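Local coordinates for glucan-binding protein C, GbpC (Streptococcus mutans UA159, PDB 5UQZ), which probably binds glucan at the streptococcal cell surface and mediates both sucrose-independent and sucrose-dependent adherence, here as a calcium-bound fragment of the whole protein, at residues K11-F14 with P15-E19; I96-Q99 with Y100-D103; K23-E26 with K27-S30; N104-A107 with S108-T111. All coordinates share one frame; numbering follows the deposited sequence.

Interaction 1 of 4, residues K11-F14 with P15-E19; sequences KAEF and PQKQE
Glu-13 and Lys-17, one helical turn apart, lie alongside each other and point the same way, which brings the carboxylate oxygen OE1 of Glu-13 within 3.6 Å of Lys-17 NZ. This is an i to i+4 salt bridge, rather long, on a solvent-facing side of the helix; the other oxygen of Glu-13, OE2, pairs with Lys-9 one turn earlier, so a single acid links two lysines. On another face the contact is aromatic. In Phe-14 a chi1 of -158° swings the ring away from the amide nitrogen to lie beside the carbonyl carbon, and Gln-18 CG sits 4.0 Å above the ring centroid in a CH-pi contact. The flat amide of Gln-18 continues over the ring, its plane only 20° from that of the ring, with NE2 3.5 Å from Phe-14 CE2. The backbone holds the pairs in step through Lys-17 N to Glu-13 O (3.0 Å) and Gln-18 N to Phe-14 O (2.9 Å). Pro-15, lacking an N-H, interrupts this pattern and kinks the helix. A water spans the opened turn, donating to Ala-12 O at 2.8 Å and accepting from Gln-16 N at 3.0 Å. All this lies on helix 3-51, well away from the beta-sheets, and the C-terminal tail runs beside it: Lys-350, Pro-351 and Leu-353 touch Phe-14, and Lys-350 NZ donates to Gln-18 OE1.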
loop_
_atom_site.group_PDB
_atom_site.type_symbol
_atom_site.label_atom_id
_atom_site.label_comp_id
_atom_site.label_asym_id
_atom_site.label_seq_id
_atom_site.Cartn_x
_atom_site.Cartn_y
_atom_site.Cartn_z
ATOM N N LYS A 11 -34.167 -15.345 -32.986
ATOM C CA LYS A 11 -35.256 -15.200 -32.034
ATOM C C LYS A 11 -34.919 -15.858 -30.699
ATOM O O LYS A 11 -35.146 -15.276 -29.628
ATOM C CB LYS A 11 -36.511 -15.818 -32.645
ATOM C CG LYS A 11 -37.699 -15.845 -31.714
ATOM C CD LYS A 11 -38.898 -16.406 -32.482
ATOM C CE LYS A 11 -40.058 -16.708 -31.585
ATOM N NZ LYS A 11 -41.209 -17.108 -32.415
ATOM N N ALA A 12 -34.376 -17.075 -30.744
ATOM C CA ALA A 12 -34.076 -17.798 -29.516
ATOM C C ALA A 12 -33.022 -17.093 -28.673
ATOM O O ALA A 12 -33.078 -17.161 -27.448
ATOM C CB ALA A 12 -33.613 -19.215 -29.851
ATOM N N GLU A 13 -32.054 -16.443 -29.311
ATOM C CA GLU A 13 -30.916 -15.842 -28.624
ATOM C C GLU A 13 -31.197 -14.426 -28.163
ATOM O O GLU A 13 -30.418 -13.890 -27.377
ATOM C CB GLU A 13 -29.705 -15.846 -29.568
ATOM C CG GLU A 13 -29.168 -17.265 -29.845
ATOM C CD GLU A 13 -27.877 -17.306 -30.652
ATOM O OE1 GLU A 13 -27.446 -16.255 -31.177
ATOM O OE2 GLU A 13 -27.287 -18.413 -30.764
ATOM N N PHE A 14 -32.287 -13.817 -28.624
ATOM C CA PHE A 14 -32.521 -12.410 -28.329
ATOM C C PHE A 14 -32.635 -12.108 -26.844
ATOM O O PHE A 14 -32.027 -11.121 -26.415
ATOM C CB PHE A 14 -33.706 -11.884 -29.149
ATOM C CG PHE A 14 -33.719 -10.371 -29.324
ATOM C CD1 PHE A 14 -32.612 -9.688 -29.819
ATOM C CD2 PHE A 14 -34.860 -9.639 -29.016
ATOM C CE1 PHE A 14 -32.632 -8.304 -30.000
ATOM C CE2 PHE A 14 -34.901 -8.252 -29.187
ATOM C CZ PHE A 14 -33.753 -7.577 -29.675
ATOM N N PRO A 15 -33.351 -12.889 -26.028
ATOM C CA PRO A 15 -33.411 -12.561 -24.598
ATOM C C PRO A 15 -32.045 -12.528 -23.962
ATOM O O PRO A 15 -31.743 -11.585 -23.215
ATOM C CB PRO A 15 -34.311 -13.651 -24.019
ATOM C CG PRO A 15 -35.208 -14.040 -25.188
ATOM C CD PRO A 15 -34.333 -13.939 -26.399
ATOM N N GLN A 16 -31.180 -13.500 -24.275
ATOM C CA GLN A 16 -29.825 -13.478 -23.719
ATOM C C GLN A 16 -29.026 -12.273 -24.219
ATOM O O GLN A 16 -28.264 -11.660 -23.444
ATOM C CB GLN A 16 -29.089 -14.788 -24.024
ATOM C CG GLN A 16 -27.756 -14.929 -23.295
ATOM C CD GLN A 16 -26.554 -14.508 -24.139
ATOM O OE1 GLN A 16 -26.529 -14.694 -25.356
ATOM N NE2 GLN A 16 -25.533 -13.963 -23.480
ATOM N N LYS A 17 -29.150 -11.928 -25.510
ATOM C CA LYS A 17 -28.454 -10.752 -26.028
ATOM C C LYS A 17 -28.898 -9.482 -25.308
ATOM O O LYS A 17 -28.071 -8.614 -25.003
ATOM C CB LYS A 17 -28.624 -10.595 -27.545
ATOM C CG LYS A 17 -27.854 -11.626 -28.321
ATOM C CD LYS A 17 -26.785 -10.942 -29.216
ATOM C CE LYS A 17 -26.180 -11.907 -30.242
ATOM N NZ LYS A 17 -26.234 -13.274 -29.640
ATOM N N GLN A 18 -30.193 -9.372 -24.988
ATOM C CA GLN A 18 -30.676 -8.201 -24.269
ATOM C C GLN A 18 -30.156 -8.199 -22.841
ATOM O O GLN A 18 -29.762 -7.147 -22.320
ATOM C CB GLN A 18 -32.209 -8.116 -24.330
ATOM C CG GLN A 18 -32.721 -7.881 -25.770
ATOM C CD GLN A 18 -33.997 -7.042 -25.835
ATOM O OE1 GLN A 18 -33.958 -5.810 -25.918
ATOM N NE2 GLN A 18 -35.127 -7.707 -25.779
ATOM N N GLU A 19 -30.104 -9.366 -22.196
ATOM C CA GLU A 19 -29.558 -9.392 -20.845
ATOM C C GLU A 19 -28.081 -9.028 -20.837
ATOM O O GLU A 19 -27.622 -8.273 -19.974
ATOM C CB GLU A 19 -29.800 -10.749 -20.212
ATOM C CG GLU A 19 -31.269 -10.952 -19.937
ATOM C CD GLU A 19 -31.528 -11.734 -18.656
ATOM O OE1 GLU A 19 -30.610 -11.774 -17.802
ATOM O OE2 GLU A 19 -32.632 -12.317 -18.519
HETATM O O HOH W 1 -31.822 -16.270 -25.093
#

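Interaction 2 of 4, residues I96-Q99 with Y100-D103; sequences ILQQ and YNTD
Ile-96 and Tyr-100 meet where the short helix 96-99 ends, and the chain then passes at once into an Asx turn at Asn-101. The tight part of the contact is the tyrosine. The methyl CD1 of Ile-96, itself at the exposed rim, meets the ring at Tyr-100 CE2, 3.6 Å away, the two side chains crossing at a slant. Chi1 (-171°) sets CG1 opposite the amide nitrogen, and the turn at chi2 (74°) then bends CD1 toward the ring. At the ring edge and in its plane sits Ile-96 O, 3.4 Å from Tyr-100 CD2; the same oxygen accepts the Tyr-100 N-H at 3.1 Å. A large flat side chain suits this spot, since Phe-181 stacks on it and Leu-169, Asn-171 and Thr-326 of the neighbouring strands pack around it, burying it. On the solvent side Gln-98, bent at its second torsion, reaches in to the buried Asn-101, and the two side chains run the same way with amide planes 30° apart. Asn-101 ND2 gives a nearly straight bond, 3.2 Å long, to Gln-98 OE1, which also has a weak bond from Asn-104 ND2. Asparagine serves both ends of its amide here: while ND2 faces the glutamine, its short side chain lets OD1 reach forward to the backbone two residues on and close the Asx turn, accepting from Asp-103 N at 2.9 Å.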
loop_
_atom_site.group_PDB
_atom_site.type_symbol
_atom_site.label_atom_id
_atom_site.label_comp_id
_atom_site.label_asym_id
_atom_site.label_seq_id
_atom_site.Cartn_x
_atom_site.Cartn_y
_atom_site.Cartn_z
ATOM N N ILE A 96 -4.683 -14.504 5.663
ATOM C CA ILE A 96 -3.824 -13.423 6.140
ATOM C C ILE A 96 -4.259 -12.900 7.509
ATOM O O ILE A 96 -3.422 -12.654 8.397
ATOM C CB ILE A 96 -3.755 -12.307 5.089
ATOM C CG1 ILE A 96 -2.701 -11.278 5.477
ATOM C CG2 ILE A 96 -5.147 -11.743 4.816
ATOM C CD1 ILE A 96 -1.298 -11.813 5.256
ATOM N N LEU A 97 -5.558 -12.693 7.707
ATOM C CA LEU A 97 -5.972 -12.169 9.003
ATOM C C LEU A 97 -5.704 -13.148 10.119
ATOM O O LEU A 97 -5.284 -12.733 11.208
ATOM C CB LEU A 97 -7.426 -11.748 9.005
ATOM C CG LEU A 97 -7.751 -10.537 8.115
ATOM C CD1 LEU A 97 -9.162 -10.057 8.327
ATOM C CD2 LEU A 97 -6.746 -9.404 8.369
ATOM N N GLN A 98 -5.859 -14.449 9.856
ATOM C CA GLN A 98 -5.515 -15.429 10.882
ATOM C C GLN A 98 -4.014 -15.535 11.077
ATOM O O GLN A 98 -3.559 -15.778 12.200
ATOM C CB GLN A 98 -6.063 -16.804 10.549
ATOM C CG GLN A 98 -7.592 -16.937 10.671
ATOM C CD GLN A 98 -8.189 -16.623 12.073
ATOM O OE1 GLN A 98 -7.490 -16.452 13.072
ATOM N NE2 GLN A 98 -9.512 -16.562 12.124
ATOM N N GLN A 99 -3.226 -15.397 10.005
ATOM C CA GLN A 99 -1.777 -15.411 10.161
ATOM C C GLN A 99 -1.304 -14.316 11.099
ATOM O O GLN A 99 -0.282 -14.483 11.769
ATOM C CB GLN A 99 -1.141 -15.243 8.797
ATOM C CG GLN A 99 0.302 -15.515 8.744
ATOM C CD GLN A 99 0.747 -15.659 7.302
ATOM O OE1 GLN A 99 0.018 -16.213 6.455
ATOM N NE2 GLN A 99 1.917 -15.170 7.014
ATOM N N TYR A 100 -2.015 -13.187 11.144
ATOM C CA TYR A 100 -1.646 -12.096 12.025
ATOM C C TYR A 100 -2.507 -12.059 13.275
ATOM O O TYR A 100 -2.443 -11.083 14.027
ATOM C CB TYR A 100 -1.676 -10.766 11.278
ATOM C CG TYR A 100 -0.456 -10.641 10.368
ATOM C CD1 TYR A 100 0.742 -10.089 10.852
ATOM C CD2 TYR A 100 -0.484 -11.133 9.068
ATOM C CE1 TYR A 100 1.840 -9.977 10.025
ATOM C CE2 TYR A 100 0.606 -11.029 8.238
ATOM C CZ TYR A 100 1.797 -10.480 8.737
ATOM O OH TYR A 100 2.885 -10.346 7.913
ATOM N N ASN A 101 -3.258 -13.112 13.550
ATOM C CA ASN A 101 -4.021 -13.184 14.789
ATOM C C ASN A 101 -3.070 -13.613 15.899
ATOM O O ASN A 101 -2.772 -14.790 16.054
ATOM C CB ASN A 101 -5.185 -14.149 14.643
ATOM C CG ASN A 101 -6.019 -14.201 15.898
ATOM O OD1 ASN A 101 -5.631 -13.643 16.941
ATOM N ND2 ASN A 101 -7.185 -14.837 15.819
ATOM N N THR A 102 -2.560 -12.641 16.669
ATOM C CA THR A 102 -1.598 -12.939 17.726
ATOM C C THR A 102 -2.171 -13.842 18.807
ATOM O O THR A 102 -1.391 -14.423 19.580
ATOM C CB THR A 102 -1.013 -11.637 18.290
ATOM O OG1 THR A 102 -2.076 -10.702 18.545
ATOM C CG2 THR A 102 -0.054 -10.990 17.292
ATOM N N ASP A 103 -3.497 -13.990 18.895
ATOM C CA ASP A 103 -4.048 -14.957 19.850
ATOM C C ASP A 103 -3.654 -16.391 19.492
ATOM O O ASP A 103 -3.754 -17.288 20.344
ATOM C CB ASP A 103 -5.577 -14.943 19.786
ATOM C CG ASP A 103 -6.205 -13.690 20.370
ATOM O OD1 ASP A 103 -5.521 -12.875 20.999
ATOM O OD2 ASP A 103 -7.436 -13.555 20.224
#

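Interaction 3 of 4, residues K23-E26 with K27-S30; sequences KDFE and KYQS
The long N-terminal helix 3-51, within the part predicted to form a coiled coil, carries this contact between two successive turns. Unbroken i to i+4 backbone bonds run through it, among them Tyr-28 N to Asp-24 O and Gln-29 N to Phe-25 O, each 2.9 Å. Phe-25 is the hub. Its side chain leaves the backbone on the far side from the amide nitrogen (chi1 -177°), so that the ring swings forward to the next turn, where two side chains receive it. Tyr-28, three residues on, crosses it obliquely: the ring planes stand 40° apart, the centroids are 5.9 Å from each other, and the nearest carbons are Phe-25 CE1 and Tyr-28 CD2 at 4.0 Å. Pro-345, Pro-347 and Pro-348 of the C-terminal tail also touch Tyr-28; a flat aromatic ring suits a place where it meets Phe-25 and prolines lie alongside. Lys-27 is exposed and turns its end away from the contact, forming a weak, long ion pair with Asp-31. Gln-29 CG lies over the face of the Phe-25 ring, 4.3 Å from the centroid, a CH-pi contact. Glutamine suits the place because its methylenes cover the ring while its amide stays at the exposed surface. Past CG the extended chain carries that amide onward at 38° to the ring plane, leaving Gln-29 CD and NE2 each 3.4 Å from Phe-25 CE2.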
loop_
_atom_site.group_PDB
_atom_site.type_symbol
_atom_site.label_atom_id
_atom_site.label_comp_id
_atom_site.label_asym_id
_atom_site.label_seq_id
_atom_site.Cartn_x
_atom_site.Cartn_y
_atom_site.Cartn_z
ATOM N N LYS A 23 -26.183 -5.696 -18.928
ATOM C CA LYS A 23 -24.962 -5.772 -18.127
ATOM C C LYS A 23 -23.864 -4.897 -18.721
ATOM O O LYS A 23 -23.165 -4.169 -17.993
ATOM C CB LYS A 23 -24.518 -7.235 -18.041
ATOM C CG LYS A 23 -23.326 -7.477 -17.128
ATOM C CD LYS A 23 -23.079 -8.980 -16.966
ATOM C CE LYS A 23 -21.643 -9.287 -16.579
ATOM N NZ LYS A 23 -21.460 -10.743 -16.322
ATOM N N ASP A 24 -23.686 -4.960 -20.044
ATOM C CA ASP A 24 -22.652 -4.165 -20.692
ATOM C C ASP A 24 -22.941 -2.683 -20.597
ATOM O O ASP A 24 -22.008 -1.878 -20.478
ATOM C CB ASP A 24 -22.514 -4.549 -22.162
ATOM C CG ASP A 24 -21.971 -5.935 -22.351
ATOM O OD1 ASP A 24 -21.508 -6.542 -21.364
ATOM O OD2 ASP A 24 -22.048 -6.428 -23.501
ATOM N N PHE A 25 -24.216 -2.300 -20.609
ATOM C CA PHE A 25 -24.552 -0.885 -20.520
ATOM C C PHE A 25 -24.315 -0.355 -19.108
ATOM O O PHE A 25 -23.789 0.756 -18.929
ATOM C CB PHE A 25 -25.996 -0.647 -20.965
ATOM C CG PHE A 25 -26.352 0.793 -20.966
ATOM C CD1 PHE A 25 -25.903 1.619 -21.986
ATOM C CD2 PHE A 25 -27.093 1.342 -19.926
ATOM C CE1 PHE A 25 -26.206 2.972 -21.984
ATOM C CE2 PHE A 25 -27.402 2.692 -19.912
ATOM C CZ PHE A 25 -26.958 3.513 -20.945
ATOM N N GLU A 26 -24.714 -1.125 -18.099
ATOM C CA GLU A 26 -24.400 -0.758 -16.721
ATOM C C GLU A 26 -22.894 -0.628 -16.518
ATOM O O GLU A 26 -22.422 0.292 -15.827
ATOM C CB GLU A 26 -25.000 -1.807 -15.786
ATOM C CG GLU A 26 -26.508 -1.917 -15.919
ATOM C CD GLU A 26 -27.076 -3.182 -15.297
ATOM O OE1 GLU A 26 -26.427 -4.241 -15.312
ATOM O OE2 GLU A 26 -28.182 -3.090 -14.751
ATOM N N LYS A 27 -22.118 -1.536 -17.125
ATOM C CA LYS A 27 -20.665 -1.483 -16.998
ATOM C C LYS A 27 -20.126 -0.238 -17.684
ATOM O O LYS A 27 -19.230 0.434 -17.159
ATOM C CB LYS A 27 -20.051 -2.748 -17.608
ATOM C CG LYS A 27 -18.520 -2.758 -17.625
ATOM C CD LYS A 27 -17.961 -2.692 -16.211
ATOM C CE LYS A 27 -16.447 -2.945 -16.217
ATOM N NZ LYS A 27 -15.843 -2.710 -14.886
ATOM N N TYR A 28 -20.699 0.107 -18.837
ATOM C CA TYR A 28 -20.312 1.331 -19.527
ATOM C C TYR A 28 -20.579 2.567 -18.662
ATOM O O TYR A 28 -19.700 3.427 -18.518
ATOM C CB TYR A 28 -21.047 1.409 -20.868
ATOM C CG TYR A 28 -21.112 2.783 -21.452
ATOM C CD1 TYR A 28 -19.974 3.335 -22.045
ATOM C CD2 TYR A 28 -22.267 3.555 -21.391
ATOM C CE1 TYR A 28 -19.986 4.604 -22.574
ATOM C CE2 TYR A 28 -22.283 4.840 -21.922
ATOM C CZ TYR A 28 -21.133 5.354 -22.510
ATOM O OH TYR A 28 -21.118 6.614 -23.044
ATOM N N GLN A 29 -21.762 2.655 -18.042
ATOM C CA GLN A 29 -22.039 3.809 -17.185
ATOM C C GLN A 29 -21.019 3.906 -16.058
ATOM O O GLN A 29 -20.547 5.003 -15.723
ATOM C CB GLN A 29 -23.436 3.700 -16.602
ATOM C CG GLN A 29 -24.527 3.842 -17.667
ATOM C CD GLN A 29 -25.883 3.720 -17.071
ATOM O OE1 GLN A 29 -26.204 2.720 -16.411
ATOM N NE2 GLN A 29 -26.695 4.740 -17.270
ATOM N N SER A 30 -20.688 2.773 -15.441
ATOM C CA SER A 30 -19.690 2.758 -14.370
ATOM C C SER A 30 -18.323 3.162 -14.907
ATOM O O SER A 30 -17.582 3.937 -14.268
ATOM C CB SER A 30 -19.635 1.344 -13.774
ATOM O OG SER A 30 -18.568 1.231 -12.833
#

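Interaction 4 of 4, residues N104-A107 with S108-T111; sequences NYTA and SDFT
Two overlapping type I turns make a single short 3-10 turn here, closed by Asp-109 N to Thr-106 O at 2.9 Å and Phe-110 N to Ala-107 O at 3.0 Å, before the chain straightens into strand 110-111. The aspartate side chain ties the turn back to the residues leading into it. Asp-109 OD2 accepts the Thr-106 N-H at 3.0 Å in a fairly straight bond that arrives from above the carboxylate plane, 41° out of it. Two waters donate to the same oxygen: one also bonds Asn-104 O, and the other also meets Thr-106 OG1. An acid suits this place, because OD2 gathers three hydrogen-bond donors around one strongly accepting atom. Next to it the hydroxyls of Thr-106 and Ser-108 are hydrogen-bonded, OG1 to OG, at 3.0 Å; first torsions of 63° and 56° turn them toward each other over the exposed rim of the turn. On the other side Tyr-105 and Phe-110 cross at about a right angle, with Phe-110 CE2 3.9 Å from Tyr-105 CB. The edge of the Phe-110 ring also faces Thr-106 O, 3.3 Å from its CD2, and the ring makes a cation-pi contact with Lys-125, so an aromatic suits both neighbours. Tyr-105 is buried, its ring stacked on His-91 of helix 85-91 and its OH bonded to Gln-99 O. Strand 110-111 pairs with strand 82-83, whose Leu-83 touches both aromatic rings, while Leu-169 of strand 167-172 packs against them as well.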
loop_
_atom_site.group_PDB
_atom_site.type_symbol
_atom_site.label_atom_id
_atom_site.label_comp_id
_atom_site.label_asym_id
_atom_site.label_seq_id
_atom_site.Cartn_x
_atom_site.Cartn_y
_atom_site.Cartn_z
ATOM N N ASN A 104 -3.284 -16.636 18.234
ATOM C CA ASN A 104 -3.034 -17.990 17.745
ATOM C C ASN A 104 -1.567 -18.397 17.845
ATOM O O ASN A 104 -1.171 -19.428 17.294
ATOM C CB ASN A 104 -3.470 -18.088 16.281
ATOM C CG ASN A 104 -4.975 -18.052 16.113
ATOM O OD1 ASN A 104 -5.717 -18.314 17.049
ATOM N ND2 ASN A 104 -5.426 -17.758 14.902
ATOM N N TYR A 105 -0.753 -17.600 18.503
ATOM C CA TYR A 105 0.653 -17.882 18.732
ATOM C C TYR A 105 0.883 -17.902 20.230
ATOM O O TYR A 105 0.167 -17.233 20.988
ATOM C CB TYR A 105 1.546 -16.813 18.083
ATOM C CG TYR A 105 1.449 -16.736 16.576
ATOM C CD1 TYR A 105 0.385 -16.084 15.944
ATOM C CD2 TYR A 105 2.439 -17.243 15.791
ATOM C CE1 TYR A 105 0.310 -15.977 14.556
ATOM C CE2 TYR A 105 2.380 -17.191 14.420
ATOM C CZ TYR A 105 1.316 -16.527 13.800
ATOM O OH TYR A 105 1.309 -16.439 12.423
ATOM N N THR A 106 1.835 -18.714 20.656
ATOM C CA THR A 106 2.200 -18.802 22.069
ATOM C C THR A 106 3.709 -18.641 22.191
ATOM O O THR A 106 4.438 -18.577 21.192
ATOM C CB THR A 106 1.785 -20.126 22.732
ATOM O OG1 THR A 106 2.480 -21.190 22.100
ATOM C CG2 THR A 106 0.274 -20.363 22.602
ATOM N N ALA A 107 4.190 -18.597 23.433
ATOM C CA ALA A 107 5.611 -18.329 23.665
ATOM C C ALA A 107 6.512 -19.326 22.940
ATOM O O ALA A 107 7.581 -18.952 22.424
ATOM C CB ALA A 107 5.897 -18.386 25.170
ATOM N N SER A 108 6.107 -20.589 22.879
ATOM C CA SER A 108 6.890 -21.634 22.236
ATOM C C SER A 108 7.038 -21.438 20.730
ATOM O O SER A 108 7.850 -22.123 20.112
ATOM C CB SER A 108 6.226 -22.998 22.509
ATOM O OG SER A 108 4.879 -22.989 22.067
ATOM N N ASP A 109 6.301 -20.504 20.137
ATOM C CA ASP A 109 6.452 -20.156 18.731
ATOM C C ASP A 109 7.561 -19.154 18.467
ATOM O O ASP A 109 7.785 -18.800 17.307
ATOM C CB ASP A 109 5.144 -19.550 18.206
ATOM C CG ASP A 109 4.036 -20.578 18.139
ATOM O OD1 ASP A 109 4.333 -21.759 17.892
ATOM O OD2 ASP A 109 2.858 -20.201 18.322
ATOM N N PHE A 110 8.247 -18.681 19.504
ATOM C CA PHE A 110 9.243 -17.624 19.343
ATOM C C PHE A 110 10.572 -18.050 19.981
ATOM O O PHE A 110 10.622 -18.858 20.916
ATOM C CB PHE A 110 8.759 -16.343 20.014
ATOM C CG PHE A 110 7.509 -15.826 19.364
ATOM C CD1 PHE A 110 7.569 -15.089 18.165
ATOM C CD2 PHE A 110 6.255 -16.162 19.878
ATOM C CE1 PHE A 110 6.425 -14.691 17.508
ATOM C CE2 PHE A 110 5.109 -15.757 19.242
ATOM C CZ PHE A 110 5.177 -15.015 18.061
ATOM N N THR A 111 11.647 -17.462 19.487
ATOM C CA THR A 111 12.978 -17.722 20.011
ATOM C C THR A 111 13.805 -16.449 19.977
ATOM O O THR A 111 13.654 -15.617 19.077
ATOM C CB THR A 111 13.676 -18.837 19.199
ATOM O OG1 THR A 111 15.000 -19.011 19.718
ATOM C CG2 THR A 111 13.767 -18.533 17.719
HETATM O O HOH W 2 0.970 -21.218 16.823
HETATM O O HOH W 3 1.555 -22.280 19.967
#

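The four contacts fall into two groups. Interactions 1 and 3 follow each other along helix 3-51, their centres about 17 Å apart, on the arm that projects from the domain beside the C-terminal tail. Interactions 2 and 4 come later in the chain, next to each other and about 13 Å between centres, on helix 96-99 and the loop joining it to strand 110-111; Tyr-105 of interaction 4 reaches back to Gln-99 of interaction 2. Between the groups lie large distances, about 60 Å from interaction 1 to interaction 4 by centres. The protein thus combines a long projecting helix with a compact beta-rich domain, whose calcium ion lies about 11 Å from the side chain of Ile-96 in interaction 2.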